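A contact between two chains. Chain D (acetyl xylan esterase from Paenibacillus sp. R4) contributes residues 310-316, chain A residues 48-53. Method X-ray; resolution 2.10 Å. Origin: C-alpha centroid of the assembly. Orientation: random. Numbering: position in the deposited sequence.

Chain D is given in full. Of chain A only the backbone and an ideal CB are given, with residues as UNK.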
# COMPACT_ATOMS: atom_id res chain seq x y z
N GLU D 310 5.77 23.93 19.79
CA GLU D 310 5.66 25.39 19.61
C GLU D 310 5.92 26.11 20.98
O GLU D 310 6.68 27.11 21.07
CB GLU D 310 4.29 25.77 19.03
CG GLU D 310 4.34 27.02 18.14
CD GLU D 310 5.09 26.84 16.80
OE1 GLU D 310 5.54 27.86 16.26
OE2 GLU D 310 5.25 25.70 16.26
N GLU D 311 5.32 25.55 22.03
CA GLU D 311 5.48 26.06 23.38
C GLU D 311 6.93 25.93 23.89
O GLU D 311 7.42 26.83 24.57
CB GLU D 311 4.49 25.35 24.33
CG GLU D 311 4.66 25.65 25.82
CD GLU D 311 3.87 24.68 26.75
OE1 GLU D 311 3.21 23.74 26.24
OE2 GLU D 311 3.93 24.83 27.99
N ALA D 312 7.59 24.81 23.59
CA ALA D 312 9.01 24.60 23.99
C ALA D 312 9.93 25.65 23.33
O ALA D 312 10.81 26.18 23.95
CB ALA D 312 9.48 23.22 23.59
N MET D 313 9.70 25.92 22.06
CA MET D 313 10.43 26.97 21.33
C MET D 313 10.19 28.38 21.86
O MET D 313 11.13 29.17 21.94
CB MET D 313 10.06 26.97 19.84
CG MET D 313 10.62 25.75 19.13
SD MET D 313 10.21 25.69 17.37
CE MET D 313 10.24 27.43 16.86
N MET D 314 8.93 28.70 22.14
CA MET D 314 8.61 30.00 22.69
C MET D 314 9.26 30.20 24.06
O MET D 314 9.70 31.29 24.38
CB MET D 314 7.11 30.22 22.85
CG MET D 314 6.31 30.39 21.59
SD MET D 314 4.54 30.47 22.01
CE MET D 314 3.82 30.60 20.38
N ARG D 315 9.32 29.16 24.86
CA ARG D 315 9.97 29.20 26.18
C ARG D 315 11.48 29.42 26.06
O ARG D 315 12.02 30.33 26.67
CB ARG D 315 9.66 27.91 26.95
CG ARG D 315 10.04 27.92 28.42
CD ARG D 315 9.48 26.75 29.23
NE ARG D 315 8.27 27.13 30.00
CZ ARG D 315 7.00 26.87 29.65
NH1 ARG D 315 6.70 26.24 28.52
NH2 ARG D 315 6.01 27.28 30.44
N PHE D 316 12.14 28.60 25.24
CA PHE D 316 13.54 28.80 24.88
C PHE D 316 13.89 30.25 24.43
O PHE D 316 14.88 30.77 24.84
CB PHE D 316 13.90 27.87 23.74
CG PHE D 316 15.36 27.81 23.44
CD1 PHE D 316 16.22 27.03 24.23
CD2 PHE D 316 15.87 28.47 22.35
CE1 PHE D 316 17.58 26.93 23.95
CE2 PHE D 316 17.22 28.35 22.05
CZ PHE D 316 18.08 27.60 22.86
N UNK A 48 0.17 30.42 35.23
CA UNK A 48 1.32 31.27 35.55
C UNK A 48 2.52 30.79 34.71
O UNK A 48 2.64 29.58 34.44
CB UNK A 48 1.64 31.23 37.05
N UNK A 49 3.38 31.70 34.26
CA UNK A 49 4.60 31.29 33.51
C UNK A 49 4.35 30.46 32.23
O UNK A 49 4.91 29.38 32.05
CB UNK A 49 5.50 30.47 34.44
N UNK A 50 3.45 30.95 31.37
CA UNK A 50 3.33 30.48 30.01
C UNK A 50 4.23 31.49 29.32
O UNK A 50 4.30 32.65 29.78
CB UNK A 50 1.90 30.43 29.48
N UNK A 51 4.90 31.10 28.21
CA UNK A 51 5.79 32.09 27.53
C UNK A 51 5.10 33.34 26.94
O UNK A 51 5.66 34.41 26.99
CB UNK A 51 6.53 31.38 26.39
N UNK A 52 3.90 33.20 26.35
CA UNK A 52 3.10 34.37 25.89
C UNK A 52 2.54 35.15 27.08
O UNK A 52 1.69 34.64 27.82
CB UNK A 52 1.95 33.92 24.99
N UNK A 53 3.04 36.35 27.26
CA UNK A 53 2.55 37.30 28.26
C UNK A 53 1.57 38.33 27.68
O UNK A 53 0.96 39.03 28.43
CB UNK A 53 3.73 38.03 28.90

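Chain D offers about two turns of helix whose side facing chain A carries D:Glu311, D:Met314 and D:Arg315. The last reaches back over one helical turn, its NH1 forming a salt bridge with D:Glu311 OE2 at 3.2 Å, so the two charges are already paired before chain A is considered.

Position 48 has an ideal CB with nothing of the helix stretch within 5.5 Å. The helix sets no preference, and many residues would serve. It is glutamine, A:Gln48, and it makes no contact with the helix.

At position 49 phi and psi are 58° and 50°, in the left-handed region, where glycine, asparagine and aspartate are the easiest to accommodate. The ideal CB lies sideways to the helix, 5.1 Å from D:Arg315 NH2, so an acidic side chain would gain from the nearby positive charge. The residue is A:Asp49. Its OD2 stays 4.1 Å from D:Arg315 NH2, near enough for attraction but beyond a salt bridge. The direct link comes from the backbone, which any residue could supply: D:Arg315 NH2 gives a weak hydrogen bond to A:Asp49 O at 2.9 Å, bent to 122° at the hydrogen, with the oxygen near the guanidinium plane.

Position 50 points its CA-to-CB bond away from the helix, and a small side chain here would not reach the D:Glu311 carboxylate. A long one could turn back; a basic or an aromatic group would both be plausible. A:Tyr50 does this with chi1 at -164° (t), bringing CE1 to 3.9 Å from D:Glu311 OE2. Its hydroxyl is hydrogen-bonded elsewhere in the structure.

Position 51 faces the helix squarely. Its ideal CB is 3.8 Å from D:Met314 O and 3.9 Å from D:Arg315 N, but these backbone groups lie within a helix, and D:Arg315 N already bonds to D:Glu311 O. A compact, apolar side chain is therefore favoured: alanine, valine or proline, the last allowed by phi of -63°. A:Pro51 packs its CB 3.8 Å from D:Met314 CB and its CG 3.7 Å from D:Arg315 N, while CD lies over one face of the guanidinium. It has the largest covered area of the six.

At position 52 the ideal CB points sideways, 5.2 Å from D:Met314 SD. A branched or flexible apolar chain, leucine, isoleucine or methionine, could close that gap. A:Leu52 does so, with CD1 3.6 Å from D:Met314 SD.

Position 53 is out of reach, leaving the choice open; A:Lys53 makes no contact with this helix.

Chain A (48-53) QDYPLK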
# COMPACT_ATOMS: atom_id res chain seq x y z
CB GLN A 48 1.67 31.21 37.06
CG GLN A 48 0.52 31.41 38.08
CD GLN A 48 -0.13 32.81 38.07
OE1 GLN A 48 -1.35 32.90 38.06
NE2 GLN A 48 0.67 33.88 38.06
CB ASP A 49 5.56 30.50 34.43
CG ASP A 49 6.97 30.28 33.80
OD1 ASP A 49 7.54 31.26 33.27
OD2 ASP A 49 7.48 29.12 33.84
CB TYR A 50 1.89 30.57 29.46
CG TYR A 50 1.65 29.77 28.22
CD1 TYR A 50 1.58 28.40 28.29
CD2 TYR A 50 1.53 30.37 26.97
CE1 TYR A 50 1.36 27.62 27.15
CE2 TYR A 50 1.30 29.59 25.80
CZ TYR A 50 1.23 28.20 25.89
OH TYR A 50 1.00 27.32 24.77
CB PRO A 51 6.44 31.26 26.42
CG PRO A 51 6.25 29.84 26.83
CD PRO A 51 4.96 29.77 27.59
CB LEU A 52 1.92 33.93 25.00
CG LEU A 52 2.07 33.81 23.48
CD1 LEU A 52 3.51 33.74 22.98
CD2 LEU A 52 1.29 32.59 22.99
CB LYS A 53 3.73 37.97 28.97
CG LYS A 53 3.38 38.66 30.28
CD LYS A 53 4.57 38.74 31.25
CE LYS A 53 4.74 40.11 31.91
NZ LYS A 53 5.32 41.08 30.93
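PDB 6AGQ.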